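Local coordinates for protein DELTA1-pyrroline-2-carboxylate reductase (Thermococcus litoralis DSM 5473, PDB 6T3E) that probably catalyses the NAD(P)H-dependent reduction of Delta1-pyrroline-2-carboxylate to L-proline, as part of L-hydroxyproline metabolism, at residues B[59-64]-B[76-81]; B[52-58]-B[81-85]; B[25-30]-B[121-126]. One frame throughout, in Å; residues are numbered along the deposited sequence.

Contact 1: B[59-64]-B[76-81]; sequences KVPLRT and LYMPSY. With PRO (proline), chain E.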
loop_
_atom_site.group_PDB
_atom_site.type_symbol
_atom_site.label_atom_id
_atom_site.label_comp_id
_atom_site.label_asym_id
_atom_site.label_seq_id
_atom_site.Cartn_x
_atom_site.Cartn_y
_atom_site.Cartn_z
ATOM N N LYS B 59 5.151 13.598 0.499
ATOM C CA LYS B 59 4.240 13.000 -0.468
ATOM C C LYS B 59 3.362 12.000 0.287
ATOM O O LYS B 59 3.782 10.872 0.562
ATOM C CB LYS B 59 5.013 12.349 -1.608
ATOM C CG LYS B 59 5.470 13.335 -2.645
ATOM C CD LYS B 59 6.090 12.637 -3.827
ATOM C CE LYS B 59 6.527 13.657 -4.858
ATOM N NZ LYS B 59 7.412 13.049 -5.883
ATOM N N VAL B 60 2.136 12.417 0.598
ATOM C CA VAL B 60 1.179 11.595 1.339
ATOM C C VAL B 60 -0.092 11.419 0.517
ATOM O O VAL B 60 -1.076 12.144 0.731
ATOM C CB VAL B 60 0.831 12.206 2.704
ATOM C CG1 VAL B 60 0.266 11.121 3.648
ATOM C CG2 VAL B 60 2.027 12.906 3.296
ATOM N N PRO B 61 -0.114 10.481 -0.427
ATOM C CA PRO B 61 -1.362 10.169 -1.116
ATOM C C PRO B 61 -2.347 9.609 -0.112
ATOM O O PRO B 61 -1.959 9.040 0.907
ATOM C CB PRO B 61 -0.942 9.116 -2.142
ATOM C CG PRO B 61 0.262 8.462 -1.512
ATOM C CD PRO B 61 0.958 9.518 -0.739
ATOM N N LEU B 62 -3.630 9.787 -0.391
ATOM C CA LEU B 62 -4.639 9.294 0.530
ATOM C C LEU B 62 -4.507 7.780 0.687
ATOM O O LEU B 62 -4.257 7.060 -0.283
ATOM C CB LEU B 62 -6.033 9.680 0.031
ATOM C CG LEU B 62 -7.262 9.257 0.839
ATOM C CD1 LEU B 62 -7.265 9.923 2.208
ATOM C CD2 LEU B 62 -8.507 9.631 0.057
ATOM N N ARG B 63 -4.605 7.304 1.928
ATOM C CA ARG B 63 -4.431 5.877 2.183
ATOM C C ARG B 63 -5.560 5.068 1.539
ATOM O O ARG B 63 -6.690 5.542 1.380
ATOM C CB ARG B 63 -4.385 5.577 3.686
ATOM C CG ARG B 63 -5.665 5.930 4.478
ATOM C CD ARG B 63 -5.546 5.477 5.942
ATOM N NE ARG B 63 -6.447 6.191 6.842
ATOM C CZ ARG B 63 -6.327 6.210 8.169
ATOM N NH1 ARG B 63 -5.343 5.555 8.764
ATOM N NH2 ARG B 63 -7.185 6.902 8.909
ATOM N N THR B 64 -5.232 3.830 1.175
ATOM C CA THR B 64 -6.165 2.908 0.548
ATOM C C THR B 64 -6.782 2.021 1.625
ATOM O O THR B 64 -6.059 1.411 2.421
ATOM C CB THR B 64 -5.438 2.075 -0.505
ATOM O OG1 THR B 64 -4.991 2.935 -1.559
ATOM C CG2 THR B 64 -6.355 1.019 -1.090
ATOM N N LEU B 76 -5.672 -1.241 6.065
ATOM C CA LEU B 76 -5.312 0.102 5.628
ATOM C C LEU B 76 -3.868 0.119 5.126
ATOM O O LEU B 76 -2.952 -0.323 5.826
ATOM C CB LEU B 76 -5.530 1.097 6.778
ATOM C CG LEU B 76 -6.987 1.407 7.190
ATOM C CD1 LEU B 76 -7.615 0.363 8.160
ATOM C CD2 LEU B 76 -7.125 2.809 7.767
ATOM N N TYR B 77 -3.659 0.685 3.939
ATOM C CA TYR B 77 -2.341 0.766 3.311
ATOM C C TYR B 77 -1.947 2.237 3.227
ATOM O O TYR B 77 -2.566 3.010 2.484
ATOM C CB TYR B 77 -2.360 0.088 1.939
ATOM C CG TYR B 77 -2.931 -1.311 2.013
ATOM C CD1 TYR B 77 -2.112 -2.404 2.291
ATOM C CD2 TYR B 77 -4.289 -1.537 1.858
ATOM C CE1 TYR B 77 -2.635 -3.686 2.390
ATOM C CE2 TYR B 77 -4.823 -2.816 1.958
ATOM C CZ TYR B 77 -3.992 -3.881 2.216
ATOM O OH TYR B 77 -4.525 -5.142 2.308
ATOM N N MET B 78 -0.910 2.610 3.997
ATOM C CA MET B 78 -0.537 3.998 4.268
ATOM C C MET B 78 0.916 4.235 3.871
ATOM O O MET B 78 1.818 4.195 4.722
ATOM C CB MET B 78 -0.748 4.354 5.745
ATOM C CG MET B 78 -2.132 4.008 6.296
ATOM S SD MET B 78 -2.330 4.225 8.080
ATOM C CE MET B 78 -2.026 5.977 8.291
ATOM N N PRO B 79 1.177 4.502 2.599
ATOM C CA PRO B 79 2.527 4.872 2.164
ATOM C C PRO B 79 2.791 6.371 2.237
ATOM O O PRO B 79 1.882 7.201 2.175
ATOM C CB PRO B 79 2.553 4.376 0.710
ATOM C CG PRO B 79 1.129 4.503 0.250
ATOM C CD PRO B 79 0.248 4.318 1.466
ATOM N N SER B 80 4.064 6.719 2.417
ATOM C CA SER B 80 4.431 8.131 2.411
ATOM C C SER B 80 5.931 8.266 2.210
ATOM O O SER B 80 6.705 7.363 2.538
ATOM C CB SER B 80 4.003 8.857 3.695
ATOM O OG SER B 80 4.889 8.599 4.765
ATOM N N TYR B 81 6.332 9.413 1.676
ATOM C CA TYR B 81 7.737 9.711 1.452
ATOM C C TYR B 81 8.011 11.101 1.995
ATOM O O TYR B 81 7.403 12.078 1.550
ATOM C CB TYR B 81 8.096 9.617 -0.037
ATOM C CG TYR B 81 9.510 10.043 -0.341
ATOM C CD1 TYR B 81 10.561 9.707 0.510
ATOM C CD2 TYR B 81 9.796 10.792 -1.471
ATOM C CE1 TYR B 81 11.862 10.108 0.234
ATOM C CE2 TYR B 81 11.087 11.199 -1.756
ATOM C CZ TYR B 81 12.116 10.862 -0.900
ATOM O OH TYR B 81 13.396 11.277 -1.193
HETATM N N PRO E . -6.594 3.838 11.844
HETATM C CA PRO E . -5.354 3.451 12.524
HETATM C C PRO E . -4.078 3.948 11.849
HETATM O O PRO E . -4.074 4.899 11.053
HETATM C CB PRO E . -5.414 1.925 12.489
HETATM C CG PRO E . -6.876 1.616 12.576
HETATM C CD PRO E . -7.615 2.775 11.926
HETATM O OXT PRO E . -3.005 3.394 12.092
#

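Contact 2: B[52-58]-B[81-85]; sequences ELYNGKA and YLEDS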
loop_
_atom_site.group_PDB
_atom_site.type_symbol
_atom_site.label_atom_id
_atom_site.label_comp_id
_atom_site.label_asym_id
_atom_site.label_seq_id
_atom_site.Cartn_x
_atom_site.Cartn_y
_atom_site.Cartn_z
ATOM N N GLU B 52 7.511 19.284 8.153
ATOM C CA GLU B 52 8.004 18.908 6.833
ATOM C C GLU B 52 6.859 18.809 5.828
ATOM O O GLU B 52 7.019 19.193 4.660
ATOM C CB GLU B 52 8.794 17.595 6.934
ATOM C CG GLU B 52 9.160 16.942 5.594
ATOM C CD GLU B 52 10.266 15.882 5.696
ATOM O OE1 GLU B 52 10.855 15.704 6.784
ATOM O OE2 GLU B 52 10.536 15.212 4.674
ATOM N N LEU B 53 5.686 18.351 6.276
ATOM C CA LEU B 53 4.516 18.268 5.401
ATOM C C LEU B 53 4.013 19.651 4.991
ATOM O O LEU B 53 3.561 19.842 3.856
ATOM C CB LEU B 53 3.410 17.481 6.096
ATOM C CG LEU B 53 1.969 17.792 5.701
ATOM C CD1 LEU B 53 1.665 17.214 4.322
ATOM C CD2 LEU B 53 1.016 17.247 6.754
ATOM N N TYR B 54 4.055 20.619 5.907
ATOM C CA TYR B 54 3.581 21.960 5.583
ATOM C C TYR B 54 4.490 22.656 4.574
ATOM O O TYR B 54 4.017 23.452 3.755
ATOM C CB TYR B 54 3.460 22.809 6.849
ATOM C CG TYR B 54 2.867 24.175 6.570
ATOM C CD1 TYR B 54 1.485 24.353 6.517
ATOM C CD2 TYR B 54 3.681 25.279 6.327
ATOM C CE1 TYR B 54 0.931 25.582 6.246
ATOM C CE2 TYR B 54 3.132 26.522 6.053
ATOM C CZ TYR B 54 1.754 26.665 6.016
ATOM O OH TYR B 54 1.186 27.888 5.742
ATOM N N ASN B 55 5.799 22.417 4.648
ATOM C CA ASN B 55 6.748 23.061 3.748
ATOM C C ASN B 55 6.806 22.406 2.372
ATOM O O ASN B 55 7.721 22.717 1.598
ATOM C CB ASN B 55 8.146 23.069 4.373
ATOM C CG ASN B 55 8.207 23.873 5.661
ATOM O OD1 ASN B 55 7.494 24.864 5.827
ATOM N ND2 ASN B 55 9.055 23.443 6.585
ATOM N N GLY B 56 5.842 21.541 2.045
ATOM C CA GLY B 56 5.782 20.894 0.746
ATOM C C GLY B 56 6.805 19.807 0.516
ATOM O O GLY B 56 7.064 19.446 -0.635
ATOM N N LYS B 57 7.387 19.262 1.584
ATOM C CA LYS B 57 8.415 18.237 1.482
ATOM C C LYS B 57 7.896 16.841 1.818
ATOM O O LYS B 57 8.687 15.973 2.204
ATOM C CB LYS B 57 9.594 18.592 2.384
ATOM C CG LYS B 57 10.338 19.831 1.968
ATOM C CD LYS B 57 10.993 19.634 0.614
ATOM C CE LYS B 57 11.921 20.807 0.245
ATOM N NZ LYS B 57 12.946 20.430 -0.772
ATOM N N ALA B 58 6.591 16.601 1.681
ATOM C CA ALA B 58 6.001 15.302 1.974
ATOM C C ALA B 58 5.088 14.876 0.839
ATOM O O ALA B 58 4.327 15.685 0.298
ATOM C CB ALA B 58 5.198 15.321 3.279
ATOM N N TYR B 81 6.332 9.413 1.676
ATOM C CA TYR B 81 7.737 9.711 1.452
ATOM C C TYR B 81 8.011 11.101 1.995
ATOM O O TYR B 81 7.403 12.078 1.550
ATOM C CB TYR B 81 8.096 9.617 -0.037
ATOM C CG TYR B 81 9.510 10.043 -0.341
ATOM C CD1 TYR B 81 10.561 9.707 0.510
ATOM C CD2 TYR B 81 9.796 10.792 -1.471
ATOM C CE1 TYR B 81 11.862 10.108 0.234
ATOM C CE2 TYR B 81 11.087 11.199 -1.756
ATOM C CZ TYR B 81 12.116 10.862 -0.900
ATOM O OH TYR B 81 13.396 11.277 -1.193
ATOM N N LEU B 82 8.911 11.187 2.965
ATOM C CA LEU B 82 9.357 12.470 3.490
ATOM C C LEU B 82 10.765 12.694 2.965
ATOM O O LEU B 82 11.710 12.010 3.380
ATOM C CB LEU B 82 9.307 12.506 5.016
ATOM C CG LEU B 82 8.058 11.914 5.654
ATOM C CD1 LEU B 82 8.055 12.197 7.140
ATOM C CD2 LEU B 82 6.816 12.469 4.978
ATOM N N GLU B 83 10.897 13.673 2.071
ATOM C CA GLU B 83 12.089 13.791 1.245
ATOM C C GLU B 83 13.246 14.430 1.991
ATOM O O GLU B 83 14.395 14.030 1.783
ATOM C CB GLU B 83 11.749 14.570 -0.025
ATOM C CG GLU B 83 10.384 14.159 -0.600
ATOM C CD GLU B 83 9.768 15.165 -1.560
ATOM O OE1 GLU B 83 9.207 16.178 -1.080
ATOM O OE2 GLU B 83 9.815 14.920 -2.793
ATOM N N ASP B 84 12.970 15.370 2.894
ATOM C CA ASP B 84 14.036 15.925 3.723
ATOM C C ASP B 84 14.571 14.884 4.701
ATOM O O ASP B 84 15.786 14.686 4.814
ATOM C CB ASP B 84 13.526 17.152 4.476
ATOM C CG ASP B 84 13.515 18.391 3.615
ATOM O OD1 ASP B 84 14.171 18.385 2.546
ATOM O OD2 ASP B 84 12.835 19.366 4.003
ATOM N N SER B 85 13.677 14.201 5.411
ATOM C CA SER B 85 14.087 13.153 6.332
ATOM C C SER B 85 14.499 11.876 5.615
ATOM O O SER B 85 15.099 10.997 6.247
ATOM C CB SER B 85 12.958 12.863 7.327
ATOM O OG SER B 85 12.909 13.862 8.332
#

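Contact 3: B[25-30]-B[121-126]; sequences MLLLSR and PLALME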
loop_
_atom_site.group_PDB
_atom_site.type_symbol
_atom_site.label_atom_id
_atom_site.label_comp_id
_atom_site.label_asym_id
_atom_site.label_seq_id
_atom_site.Cartn_x
_atom_site.Cartn_y
_atom_site.Cartn_z
ATOM N N MET B 25 18.180 -7.306 4.452
ATOM C CA MET B 25 17.110 -6.611 5.190
ATOM C C MET B 25 17.181 -6.764 6.723
ATOM O O MET B 25 17.601 -7.800 7.224
ATOM C CB MET B 25 15.762 -7.122 4.697
ATOM C CG MET B 25 14.558 -6.351 5.163
ATOM S SD MET B 25 13.066 -7.062 4.437
ATOM C CE MET B 25 13.541 -7.138 2.725
ATOM N N LEU B 26 16.764 -5.733 7.464
ATOM C CA LEU B 26 16.800 -5.749 8.924
ATOM C C LEU B 26 15.403 -5.985 9.480
ATOM O O LEU B 26 14.414 -5.483 8.937
ATOM C CB LEU B 26 17.354 -4.440 9.495
ATOM C CG LEU B 26 17.443 -4.262 11.023
ATOM C CD1 LEU B 26 18.545 -5.130 11.655
ATOM C CD2 LEU B 26 17.638 -2.795 11.380
ATOM N N LEU B 27 15.333 -6.742 10.575
ATOM C CA LEU B 27 14.088 -7.080 11.253
ATOM C C LEU B 27 14.063 -6.443 12.631
ATOM O O LEU B 27 15.044 -6.536 13.379
ATOM C CB LEU B 27 13.928 -8.590 11.408
ATOM C CG LEU B 27 12.842 -9.191 10.540
ATOM C CD1 LEU B 27 13.237 -8.974 9.095
ATOM C CD2 LEU B 27 12.652 -10.665 10.866
ATOM N N LEU B 28 12.935 -5.828 12.971
ATOM C CA LEU B 28 12.750 -5.182 14.261
ATOM C C LEU B 28 11.435 -5.677 14.835
ATOM O O LEU B 28 10.372 -5.416 14.266
ATOM C CB LEU B 28 12.751 -3.660 14.116
ATOM C CG LEU B 28 14.115 -3.023 13.847
ATOM C CD1 LEU B 28 13.967 -1.577 13.335
ATOM C CD2 LEU B 28 14.988 -3.076 15.099
ATOM N N SER B 29 11.509 -6.358 15.970
ATOM C CA SER B 29 10.363 -6.924 16.657
ATOM C C SER B 29 9.846 -5.947 17.705
ATOM O O SER B 29 10.502 -4.959 18.040
ATOM C CB SER B 29 10.761 -8.252 17.297
ATOM O OG SER B 29 11.622 -8.012 18.393
ATOM N N ARG B 30 8.639 -6.222 18.211
ATOM C CA ARG B 30 8.053 -5.344 19.222
ATOM C C ARG B 30 8.990 -5.181 20.411
ATOM O O ARG B 30 9.215 -4.064 20.890
ATOM C CB ARG B 30 6.692 -5.901 19.669
ATOM C CG ARG B 30 5.853 -4.974 20.557
ATOM C CD ARG B 30 4.469 -5.582 20.838
ATOM N NE ARG B 30 3.415 -4.561 20.941
ATOM C CZ ARG B 30 3.226 -3.778 22.005
ATOM N NH1 ARG B 30 4.018 -3.886 23.069
ATOM N NH2 ARG B 30 2.246 -2.886 22.008
ATOM N N PRO B 121 14.123 -2.785 -0.324
ATOM C CA PRO B 121 13.590 -2.823 1.044
ATOM C C PRO B 121 14.727 -2.839 2.051
ATOM O O PRO B 121 15.673 -3.616 1.926
ATOM C CB PRO B 121 12.776 -4.122 1.078
ATOM C CG PRO B 121 13.377 -4.979 0.007
ATOM C CD PRO B 121 13.884 -4.032 -1.068
ATOM N N LEU B 122 14.641 -1.954 3.042
ATOM C CA LEU B 122 15.630 -1.841 4.105
ATOM C C LEU B 122 15.230 -2.607 5.362
ATOM O O LEU B 122 16.084 -3.220 6.016
ATOM C CB LEU B 122 15.845 -0.368 4.468
ATOM C CG LEU B 122 16.597 0.561 3.517
ATOM C CD1 LEU B 122 16.665 1.968 4.112
ATOM C CD2 LEU B 122 17.985 0.043 3.237
ATOM N N ALA B 123 13.950 -2.579 5.727
ATOM C CA ALA B 123 13.563 -3.176 6.996
ATOM C C ALA B 123 12.087 -3.553 7.006
ATOM O O ALA B 123 11.247 -2.893 6.387
ATOM C CB ALA B 123 13.852 -2.232 8.172
ATOM N N LEU B 124 11.791 -4.629 7.728
ATOM C CA LEU B 124 10.436 -4.988 8.117
ATOM C C LEU B 124 10.373 -4.926 9.634
ATOM O O LEU B 124 11.145 -5.616 10.312
ATOM C CB LEU B 124 10.061 -6.381 7.614
ATOM C CG LEU B 124 8.605 -6.739 7.931
ATOM C CD1 LEU B 124 7.679 -6.136 6.892
ATOM C CD2 LEU B 124 8.431 -8.249 8.012
ATOM N N MET B 125 9.468 -4.090 10.161
ATOM C CA MET B 125 9.341 -3.846 11.594
ATOM C C MET B 125 7.910 -4.099 12.045
ATOM O O MET B 125 6.956 -3.860 11.298
ATOM C CB MET B 125 9.694 -2.399 11.995
ATOM C CG MET B 125 10.691 -1.696 11.121
ATOM S SD MET B 125 10.904 0.013 11.649
ATOM C CE MET B 125 9.205 0.402 11.871
ATOM N N GLU B 126 7.769 -4.567 13.285
ATOM C CA GLU B 126 6.443 -4.681 13.873
ATOM C C GLU B 126 5.817 -3.298 13.988
ATOM O O GLU B 126 6.434 -2.361 14.504
ATOM C CB GLU B 126 6.516 -5.354 15.242
ATOM C CG GLU B 126 5.201 -5.974 15.670
ATOM C CD GLU B 126 4.423 -5.107 16.649
ATOM O OE1 GLU B 126 4.803 -3.937 16.861
ATOM O OE2 GLU B 126 3.423 -5.608 17.213
#

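Contact 1: B[59-64]-B[76-81]
At the wall of the proline pocket, the beta hairpin of strands 58-68 and 73-82 brings Arg63 against Leu76 and Met78. Arg63 and Met78 run side by side in the same direction. The CG of Arg63 sits between its backbone N and carbonyl carbon (chi1 62°), and from there the chain stays extended to NE, which carries the guanidinium to the bound proline. Arg63 NH1 donates to the ligand carboxylate oxygen O at 2.7 Å, with that oxygen at the guanidinium edge and in its plane. Arg63 NH1 also makes a weak bond to Met78 SD (3.4 Å). Leu76 CD2 covers one guanidinium face, 3.5 Å from Arg63 CZ. The other nitrogens are held too, NE by Glu276 and NH2 by the carbonyl of Val321, so the group has little freedom to turn. Lys91 and Arg134 also hydrogen-bond the proline.

Within 59-64 and 76-81 the antiparallel pairing falls at the two ends. Lys59 N donates to Tyr81 O (2.9 Å) and Tyr77 N to Thr64 O (2.9 Å), each answered by the reciprocal bond. The register shifts by one residue between these pairs, where Pro61 rests against Pro79 (CG to CG 4.4 Å). Strand 87-95 continues the sheet beyond 73-82, helix 324-341 lies against Val60, Met78 and Ser80, and the second subunit packs on Pro61, Thr64, Tyr77 and Pro79.

Contact 2: B[52-58]-B[81-85]
The Glu52 carboxylate, on the last turn of helix 39-54, reaches the backbone of Asp84 and Ser85 where strand 73-82 ends. The helix closes in a Schellman motif with Gly56 at C-prime: Lys57 N bonds Glu52 O, and the positive phi of Gly56 turns the chain back toward the sheet. From a CB directed at 81-85, the Glu52 chain runs out extended (chi1 169°, chi2 163°). Glu52 CD settles between Leu82 CB (3.6 Å) and Asp84 CB (3.7 Å). Glu52 OE1 accepts from Ser85 OG at 3.2 Å through its syn lone pair and also forms a salt bridge with Arg48, one turn back in the helix. Glu52 OE2 takes weak bonds from Asp84 N (3.0 Å) and Ser85 N (3.4 Å). With alanine in place of Glu52, Ser85 OG and the Arg48 guanidinium would probably lose this acceptor, and the backbone turn at 84-85 is likely to be less firmly fixed.

Past the turn, Lys57 O receives Glu83 N at 3.2 Å, and Ala58 pairs with Leu82 as an antiparallel non-hydrogen-bonded pair at the start of the hairpin. Ala58 CB meets Leu82 CD2, beside Ile325 of helix 324-341. Lys57 CG lies 3.3 Å from Asp84 OD2, and the bend at chi2 (-64°) keeps CD and CE alongside the same carboxylate, while Lys57 NZ stays 4.1 Å from Asp84 OD1, beyond a salt bridge.

Contact 3: B[25-30]-B[121-126]
Leu26 to Leu28 and Ala123 to Met125 pair residue for residue as neighbouring parallel strands of the mixed sheet. Four backbone bonds form the ladder: Leu26 N to Leu122 O (3.0 Å), Leu124 N to Leu26 O (3.0 Å), Leu28 N to Leu124 O (3.2 Å) and Glu126 N to Leu28 O (2.9 Å). On their outer edges, Met25 and Leu27 bond to strand 345-346 and the residue beyond it, while Leu122 and Ala123 both face Leu113 in a classic beta bulge.

Each strand then runs into a helix. Ser29 is an N-cap whose OG bonds a backbone N just beyond, and its own N is taken by Asp32. Glu126 OE1 similarly accepts from Phe129 N. Arg30 NE makes a long salt bridge to Glu126 OE2 at 3.9 Å, the two planar groups lying 81° apart; Arg30 NH1 has Glu34 as the stronger partner.

Leu26, Leu28, Ala123 and Met125 turn to helix 324-341, with Leu28 CD1 3.8 Å from Met125 SD. On the other face, Leu27 and Leu124 pack against the second subunit. At the N-terminal end of the ladder, Met25 bends at chi3 (-50°) to set its CE 3.5 Å from Pro121 CG.

How the contacts relate
The modelled chain begins at contact 3, where strand 26-28 pairs with strand 121-126, closing the widest loop. Within that loop, helix 39-54 leads to contact 2, which closes a smaller one by joining the helix end to the tip of strand 73-82. Contact 1, the hairpin, lies within this in turn, so the three enclose one another and none cross. Contacts 1 and 2 share Tyr81 and touch, Lys59 CE lying 4.1 Å from Glu83 OE2. Contact 3 stands apart, its centre about 19 Å from that of contact 1, toward the opposite side of the same mixed sheet. All three also reach the second subunit.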